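Local coordinates for protein D-isomer specific 2-hydroxyacid dehydrogenase NAD-binding (Xanthobacter autotrophicus, PDB 4XA8) that binds NADPH and probably acts as an oxidoreductase of the D-isomer specific 2-hydroxyacid dehydrogenase family, at residues A[55-58]-A[64-67]; A[243-248]-A[269-274]; A[15-20]-A[285-290]. All blocks are in the same frame, centred on the assembly; numbering follows the deposited sequence.

Interaction 1 (A[55-58]-A[64-67]); sequences ALVW and FFAR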
loop_
_atom_site.group_PDB
_atom_site.type_symbol
_atom_site.label_atom_id
_atom_site.label_comp_id
_atom_site.label_asym_id
_atom_site.label_seq_id
_atom_site.Cartn_x
_atom_site.Cartn_y
_atom_site.Cartn_z
ATOM N N ALA A 55 1.531 35.172 9.186
ATOM C CA ALA A 55 1.534 33.969 10.025
ATOM C C ALA A 55 1.166 32.722 9.215
ATOM O O ALA A 55 0.115 32.675 8.577
ATOM C CB ALA A 55 0.573 34.159 11.201
ATOM N N LEU A 56 2.064 31.737 9.233
ATOM C CA LEU A 56 1.843 30.434 8.625
ATOM C C LEU A 56 1.684 29.438 9.754
ATOM O O LEU A 56 2.624 29.196 10.502
ATOM C CB LEU A 56 3.045 30.071 7.744
ATOM C CG LEU A 56 3.077 28.672 7.121
ATOM C CD1 LEU A 56 1.902 28.544 6.185
ATOM C CD2 LEU A 56 4.409 28.491 6.397
ATOM N N VAL A 57 0.486 28.892 9.913
ATOM C CA VAL A 57 0.158 28.182 11.143
ATOM C C VAL A 57 -0.690 26.926 10.973
ATOM O O VAL A 57 -1.483 26.798 10.015
ATOM C CB VAL A 57 -0.614 29.094 12.134
ATOM C CG1 VAL A 57 0.154 30.345 12.491
ATOM C CG2 VAL A 57 -1.974 29.452 11.564
ATOM N N TRP A 58 -0.545 26.012 11.940
ATOM C CA TRP A 58 -1.523 24.948 12.161
ATOM C C TRP A 58 -1.936 24.885 13.655
ATOM O O TRP A 58 -1.103 24.699 14.545
ATOM C CB TRP A 58 -0.993 23.601 11.682
ATOM C CG TRP A 58 -1.987 22.492 11.800
ATOM C CD1 TRP A 58 -2.096 21.597 12.833
ATOM C CD2 TRP A 58 -3.047 22.174 10.885
ATOM N NE1 TRP A 58 -3.120 20.715 12.590
ATOM C CE2 TRP A 58 -3.733 21.055 11.413
ATOM C CE3 TRP A 58 -3.489 22.731 9.676
ATOM C CZ2 TRP A 58 -4.831 20.467 10.761
ATOM C CZ3 TRP A 58 -4.581 22.147 9.028
ATOM C CH2 TRP A 58 -5.238 21.027 9.574
ATOM N N PHE A 64 -2.554 33.126 20.404
ATOM C CA PHE A 64 -1.318 33.301 19.639
ATOM C C PHE A 64 -1.332 34.567 18.759
ATOM O O PHE A 64 -0.358 35.341 18.723
ATOM C CB PHE A 64 -1.071 32.062 18.785
ATOM C CG PHE A 64 0.152 32.134 17.923
ATOM C CD1 PHE A 64 1.425 31.959 18.461
ATOM C CD2 PHE A 64 0.033 32.326 16.555
ATOM C CE1 PHE A 64 2.545 31.977 17.630
ATOM C CE2 PHE A 64 1.153 32.341 15.738
ATOM C CZ PHE A 64 2.405 32.152 16.275
ATOM N N PHE A 65 -2.430 34.811 18.068
ATOM C CA PHE A 65 -2.419 35.915 17.110
ATOM C C PHE A 65 -2.400 37.265 17.793
ATOM O O PHE A 65 -2.043 38.251 17.147
ATOM C CB PHE A 65 -3.623 35.871 16.168
ATOM C CG PHE A 65 -3.631 34.688 15.259
ATOM C CD1 PHE A 65 -2.659 34.549 14.275
ATOM C CD2 PHE A 65 -4.626 33.721 15.371
ATOM C CE1 PHE A 65 -2.658 33.458 13.430
ATOM C CE2 PHE A 65 -4.625 32.621 14.524
ATOM C CZ PHE A 65 -3.648 32.499 13.554
ATOM N N ALA A 66 -2.748 37.312 19.083
ATOM C CA ALA A 66 -2.783 38.581 19.794
ATOM C C ALA A 66 -1.387 39.100 20.012
ATOM O O ALA A 66 -1.213 40.263 20.380
ATOM C CB ALA A 66 -3.496 38.460 21.124
ATOM N N ARG A 67 -0.401 38.254 19.820
ATOM C CA ARG A 67 0.988 38.673 19.928
ATOM C C ARG A 67 1.415 39.643 18.827
ATOM O O ARG A 67 2.465 40.263 18.942
ATOM C CB ARG A 67 1.927 37.459 19.808
ATOM C CG ARG A 67 1.948 36.462 20.962
ATOM C CD ARG A 67 2.712 35.243 20.431
ATOM N NE ARG A 67 2.953 34.176 21.400
ATOM C CZ ARG A 67 3.981 34.122 22.241
ATOM N NH1 ARG A 67 4.876 35.096 22.282
ATOM N NH2 ARG A 67 4.093 33.096 23.077
#

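Interaction 2 (A[243-248]-A[269-274]); sequences ALIAAL and GSPLWA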
loop_
_atom_site.group_PDB
_atom_site.type_symbol
_atom_site.label_atom_id
_atom_site.label_comp_id
_atom_site.label_asym_id
_atom_site.label_seq_id
_atom_site.Cartn_x
_atom_site.Cartn_y
_atom_site.Cartn_z
ATOM N N ALA A 243 -15.494 6.130 21.108
ATOM C CA ALA A 243 -16.313 5.043 20.559
ATOM C C ALA A 243 -15.502 4.109 19.651
ATOM O O ALA A 243 -15.722 2.905 19.633
ATOM C CB ALA A 243 -17.513 5.605 19.794
ATOM N N LEU A 244 -14.592 4.685 18.880
ATOM C CA LEU A 244 -13.668 3.904 18.047
ATOM C C LEU A 244 -12.803 2.951 18.894
ATOM O O LEU A 244 -12.669 1.766 18.603
ATOM C CB LEU A 244 -12.787 4.844 17.191
ATOM C CG LEU A 244 -11.728 4.121 16.329
ATOM C CD1 LEU A 244 -12.348 3.220 15.286
ATOM C CD2 LEU A 244 -10.790 5.114 15.634
ATOM N N ILE A 245 -12.227 3.457 19.957
ATOM C CA ILE A 245 -11.419 2.617 20.820
ATOM C C ILE A 245 -12.240 1.502 21.403
ATOM O O ILE A 245 -11.770 0.370 21.463
ATOM C CB ILE A 245 -10.741 3.450 21.923
ATOM C CG1 ILE A 245 -9.602 4.266 21.285
ATOM C CG2 ILE A 245 -10.179 2.569 23.031
ATOM C CD1 ILE A 245 -9.236 5.493 22.085
ATOM N N ALA A 246 -13.483 1.809 21.777
ATOM C CA ALA A 246 -14.378 0.806 22.332
ATOM C C ALA A 246 -14.686 -0.300 21.320
ATOM O O ALA A 246 -14.597 -1.491 21.640
ATOM C CB ALA A 246 -15.665 1.447 22.857
ATOM N N ALA A 247 -14.962 0.081 20.089
ATOM C CA ALA A 247 -15.214 -0.910 19.019
ATOM C C ALA A 247 -13.993 -1.788 18.695
ATOM O O ALA A 247 -14.128 -2.968 18.380
ATOM C CB ALA A 247 -15.725 -0.207 17.775
ATOM N N LEU A 248 -12.808 -1.206 18.790
ATOM C CA LEU A 248 -11.583 -1.938 18.604
ATOM C C LEU A 248 -11.373 -2.927 19.748
ATOM O O LEU A 248 -10.953 -4.058 19.519
ATOM C CB LEU A 248 -10.397 -0.966 18.511
ATOM C CG LEU A 248 -10.236 -0.269 17.153
ATOM C CD1 LEU A 248 -9.272 0.909 17.184
ATOM C CD2 LEU A 248 -9.765 -1.278 16.127
ATOM N N GLY A 269 -0.208 8.674 26.287
ATOM C CA GLY A 269 -1.071 7.710 26.949
ATOM C C GLY A 269 -2.231 7.137 26.147
ATOM O O GLY A 269 -2.987 6.327 26.665
ATOM N N SER A 270 -2.420 7.544 24.883
ATOM C CA SER A 270 -3.469 6.949 24.113
ATOM C C SER A 270 -3.325 5.429 24.039
ATOM O O SER A 270 -2.244 4.917 23.760
ATOM C CB SER A 270 -3.461 7.514 22.684
ATOM O OG SER A 270 -4.408 6.835 21.859
ATOM N N PRO A 271 -4.433 4.694 24.181
ATOM C CA PRO A 271 -4.396 3.230 24.015
ATOM C C PRO A 271 -4.137 2.762 22.573
ATOM O O PRO A 271 -3.761 1.619 22.341
ATOM C CB PRO A 271 -5.778 2.793 24.498
ATOM C CG PRO A 271 -6.649 3.984 24.277
ATOM C CD PRO A 271 -5.793 5.196 24.419
ATOM N N LEU A 272 -4.283 3.660 21.619
ATOM C CA LEU A 272 -4.029 3.339 20.217
ATOM C C LEU A 272 -2.574 2.978 19.897
ATOM O O LEU A 272 -2.312 2.083 19.065
ATOM C CB LEU A 272 -4.497 4.488 19.332
ATOM C CG LEU A 272 -5.950 4.864 19.396
ATOM C CD1 LEU A 272 -6.206 6.193 18.707
ATOM C CD2 LEU A 272 -6.840 3.823 18.773
ATOM N N TRP A 273 -1.624 3.588 20.585
ATOM C CA TRP A 273 -0.212 3.306 20.278
ATOM C C TRP A 273 0.139 1.813 20.424
ATOM O O TRP A 273 0.825 1.244 19.565
ATOM C CB TRP A 273 0.755 4.091 21.162
ATOM C CG TRP A 273 0.810 5.573 21.008
ATOM C CD1 TRP A 273 0.326 6.492 21.884
ATOM C CD2 TRP A 273 1.426 6.319 19.945
ATOM N NE1 TRP A 273 0.587 7.766 21.429
ATOM C CE2 TRP A 273 1.265 7.681 20.242
ATOM C CE3 TRP A 273 2.118 5.962 18.769
ATOM C CZ2 TRP A 273 1.779 8.685 19.418
ATOM C CZ3 TRP A 273 2.586 6.955 17.941
ATOM C CH2 TRP A 273 2.424 8.301 18.275
ATOM N N ALA A 274 -0.301 1.190 21.522
ATOM C CA ALA A 274 0.107 -0.179 21.806
ATOM C C ALA A 274 -0.781 -1.219 21.179
ATOM O O ALA A 274 -0.533 -2.386 21.351
ATOM C CB ALA A 274 0.181 -0.424 23.314
#

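Interaction 3 (A[15-20]-A[285-290]); sequences AVDIGQ and ASIAIP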
loop_
_atom_site.group_PDB
_atom_site.type_symbol
_atom_site.label_atom_id
_atom_site.label_comp_id
_atom_site.label_asym_id
_atom_site.label_seq_id
_atom_site.Cartn_x
_atom_site.Cartn_y
_atom_site.Cartn_z
ATOM N N ALA A 15 2.658 22.203 15.550
ATOM C CA ALA A 15 3.158 21.038 16.330
ATOM C C ALA A 15 3.295 19.785 15.461
ATOM O O ALA A 15 3.819 18.759 15.936
ATOM C CB ALA A 15 2.223 20.757 17.496
ATOM N N VAL A 16 2.833 19.855 14.209
ATOM C CA VAL A 16 2.783 18.670 13.329
ATOM C C VAL A 16 3.587 18.864 12.023
ATOM O O VAL A 16 3.474 18.069 11.112
ATOM C CB VAL A 16 1.321 18.186 13.072
ATOM C CG1 VAL A 16 0.638 17.810 14.367
ATOM C CG2 VAL A 16 0.487 19.252 12.378
ATOM N N ASP A 17 4.403 19.912 11.948
ATOM C CA ASP A 17 5.181 20.257 10.748
ATOM C C ASP A 17 6.538 20.767 11.208
ATOM O O ASP A 17 6.661 21.308 12.293
ATOM C CB ASP A 17 4.509 21.347 9.904
ATOM C CG ASP A 17 3.115 20.967 9.391
ATOM O OD1 ASP A 17 3.041 20.406 8.268
ATOM O OD2 ASP A 17 2.105 21.314 10.065
ATOM N N ILE A 18 7.563 20.566 10.396
ATOM C CA ILE A 18 8.929 20.917 10.776
ATOM C C ILE A 18 9.248 22.348 10.333
ATOM O O ILE A 18 9.494 22.605 9.129
ATOM C CB ILE A 18 9.967 19.980 10.136
ATOM C CG1 ILE A 18 9.696 18.509 10.522
ATOM C CG2 ILE A 18 11.373 20.403 10.575
ATOM C CD1 ILE A 18 10.189 17.477 9.503
ATOM N N GLY A 19 9.323 23.244 11.310
ATOM C CA GLY A 19 9.574 24.696 11.045
ATOM C C GLY A 19 10.763 24.980 10.156
ATOM O O GLY A 19 10.668 25.735 9.184
ATOM N N GLN A 20 11.888 24.346 10.448
ATOM C CA GLN A 20 13.124 24.575 9.684
ATOM C C GLN A 20 13.038 24.295 8.173
ATOM O O GLN A 20 13.611 25.019 7.375
ATOM C CB GLN A 20 14.293 23.787 10.299
ATOM C CG GLN A 20 15.135 24.609 11.271
ATOM C CD GLN A 20 15.839 25.807 10.597
ATOM O OE1 GLN A 20 16.334 25.711 9.467
ATOM N NE2 GLN A 20 15.866 26.940 11.288
ATOM N N ALA A 285 -1.246 11.613 5.142
ATOM C CA ALA A 285 -2.070 11.541 3.922
ATOM C C ALA A 285 -2.137 12.902 3.237
ATOM O O ALA A 285 -2.192 12.996 2.027
ATOM C CB ALA A 285 -3.473 11.096 4.273
ATOM N N SER A 286 -2.161 13.946 4.046
ATOM C CA SER A 286 -2.508 15.297 3.639
ATOM C C SER A 286 -1.385 16.302 3.975
ATOM O O SER A 286 -1.650 17.509 4.123
ATOM C CB SER A 286 -3.789 15.692 4.410
ATOM O OG SER A 286 -3.634 15.357 5.805
ATOM N N ILE A 287 -0.144 15.833 4.036
ATOM C CA ILE A 287 1.003 16.681 4.434
ATOM C C ILE A 287 1.353 17.799 3.422
ATOM O O ILE A 287 1.439 17.587 2.222
ATOM C CB ILE A 287 2.239 15.813 4.835
ATOM C CG1 ILE A 287 3.218 16.611 5.721
ATOM C CG2 ILE A 287 2.946 15.260 3.626
ATOM C CD1 ILE A 287 2.969 16.454 7.218
ATOM N N ALA A 288 1.495 19.035 3.905
ATOM C CA ALA A 288 1.994 20.117 3.063
ATOM C C ALA A 288 3.509 20.051 2.770
ATOM O O ALA A 288 4.355 19.778 3.661
ATOM C CB ALA A 288 1.623 21.465 3.665
ATOM N N ILE A 289 3.846 20.318 1.520
ATOM C CA ILE A 289 5.213 20.160 1.009
ATOM C C ILE A 289 5.846 21.522 0.862
ATOM O O ILE A 289 5.396 22.332 0.048
ATOM C CB ILE A 289 5.273 19.527 -0.397
ATOM C CG1 ILE A 289 4.497 18.209 -0.483
ATOM C CG2 ILE A 289 6.738 19.311 -0.824
ATOM C CD1 ILE A 289 5.058 17.125 0.371
ATOM N N PRO A 290 6.873 21.799 1.647
ATOM C CA PRO A 290 7.427 23.180 1.665
ATOM C C PRO A 290 7.886 23.708 0.293
ATOM O O PRO A 290 7.566 24.823 -0.070
ATOM C CB PRO A 290 8.620 23.042 2.607
ATOM C CG PRO A 290 8.158 22.022 3.585
ATOM C CD PRO A 290 7.329 21.015 2.811
HETATM O O HOH W 1 4.992 20.177 6.343
HETATM O O HOH W 2 0.964 19.863 6.795
#

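Interaction 1 (A[55-58]-A[64-67])
Val57 reaches two aromatic rings at once, one with each methyl, and thereby illustrates how a beta-branched residue on a strand can receive a neighbouring loop. No hydrogen bond crosses between 55-58 and 64-67, and what the strand offers to the loop is purely apolar. CG1 of Val57, set anti to the carbonyl carbon (chi1 -58°), comes 3.9 Å from Phe64 CE2, as the two side chains pass in opposite senses. The other methyl, CG2, approaches the rim of Phe65 near the ring plane, 4.0 Å from CZ. Ala55 completes the strand side: its CB lies in the plane of the same ring, at the edge, 4.0 Å from Phe65 CE1. Phe65 thus meets the strand edge-on, while one of its faces is used by Phe64, whose CD2 sits 4.1 Å above the Phe65 ring plane, displaced from the ring centre. Polar bonds hold the loop separately: Arg67 N bonds Phe64 O at 3.1 Å, within the short 3-10 segment, and Phe65 N is bonded to the carboxylate of Asp89. Around the rings, Phe68 meets Phe64 edge-to-face and Val74 touches Phe65. The contact packs the link between parallel strands 52-57 and 73-76 against the sheet, as in the flavodoxin-like domain of five parallel strands in order 2-1-3-4-5 found in 2-hydroxyacid dehydrogenases.

Interaction 2 (A[243-248]-A[269-274])
Within the Rossmann-type NAD-binding domain, helix 241-250 meets the type I turn Ser270-Trp273 through Ile245 and Leu248 on one side and Pro271 and Leu272 on the other. Ile245 does most of the work. Its CG1 lies anti to the carbonyl carbon (chi1 -73°) and the chain runs on extended, carrying CD1 over to the proline ring, 3.7 Å from Pro271 CG; the CG2 branch touches that same ring carbon at 4.0 Å. The two side chains are roughly perpendicular. Farther back along the side chain, Ile245 CG1 lies 3.8 Å from Leu272 CD2. That methyl also receives Leu248, almost one helical turn on, whose CD1 stands 4.1 Å away. Cutting Ile245 back to an alanine would remove both branches and is likely to leave a gap beside Pro271 CG, with Leu272 CD2 deprived of its nearer helix partner. Within the turn, Leu272 N donates to Ser270 OG (3.2 Å, N-H...O 154°), an ST turn; the Trp273 N to Ser270 O bond is weak. Leu272 and Leu248 continue into the sheet, touching Leu258 and Val278 respectively, while Trp273 O accepts a hydrogen bond from Gln129 NE2 of the second subunit. With only aliphatic groups meeting, the chemistry implies a junction held by complementary shape and the hydrophobic effect, without the directional demands of hydrogen bonds.

Interaction 3 (A[15-20]-A[285-290])
Ile287 and Asp17 supply the close part of this contact, and it is a small one, with 89 Å² buried in all. The two side chains run antiparallel past one another, bringing the CD1 methyl of Ile287 to 4.1 Å from Asp17 OD1 and to 4.2 Å from the backbone O of Val16. This is van der Waals contact of a methyl with two oxygens, with no direct hydrogen bond. CG1 of the isoleucine extends away from the backbone N (chi1 -159°), and an unusual chi2 of 92° swings CD1 toward Asp17. Pro139 of the second subunit and Met106 of helix 103-119 also pack on Ile287.

The looser part is wetted, and it centres on the same OD1. Water 1 donates to Asp17 OD1 and to Ala288 O, both at 2.8 Å; water 2 donates to Asp17 OD1 at 2.6 Å and accepts from Ala288 N at 3.1 Å. Through the two waters one carboxylate oxygen addresses both backbone polar groups of a single residue. The other oxygen, OD2, is bonded to Ser14 OG, which probably limits the turning of the carboxylate and steadies OD1. In this water-mediated seam, two ordered waters bridge part of the separation between loops whose nearest CA atoms, those of Asp17 and Ala288, remain 8.3 Å apart.

Both loops run into helices: Ile18 is at the N-cap of helix 19-29 and Ile289 at that of helix 290-306. Pro290 touches Trp22 and Ala25, so the start of the second helix packs on the first. In the other direction, the loop leads back past the NADPH-binding residues Ser286 and Ala285, though no NADPH is bound to this chain, to strand 278-280 of the seven-stranded sheet.

In the fold
Together the three contacts span both sheets of the chain. Interaction 1 belongs to the five-stranded sheet and interaction 2 to the seven-stranded one, with centres 32 Å apart. Interaction 3 lies where the chain, having left strand 278-280, returns to pack beside helix 19-29, and it encloses both others along the sequence. Interactions 1 and 3 touch directly, Trp58 CD1 lying 3.5 Å from Val16 CG2, whereas interactions 2 and 3 remain about 10 Å apart at their nearest atoms, though both meet the second subunit. Measured between side chains, the NADPH-binding Asp259 is about 7 Å from Ile287 and about 11 Å from Leu272, and Arg97, also NADPH-binding, is about 10 Å from Val57.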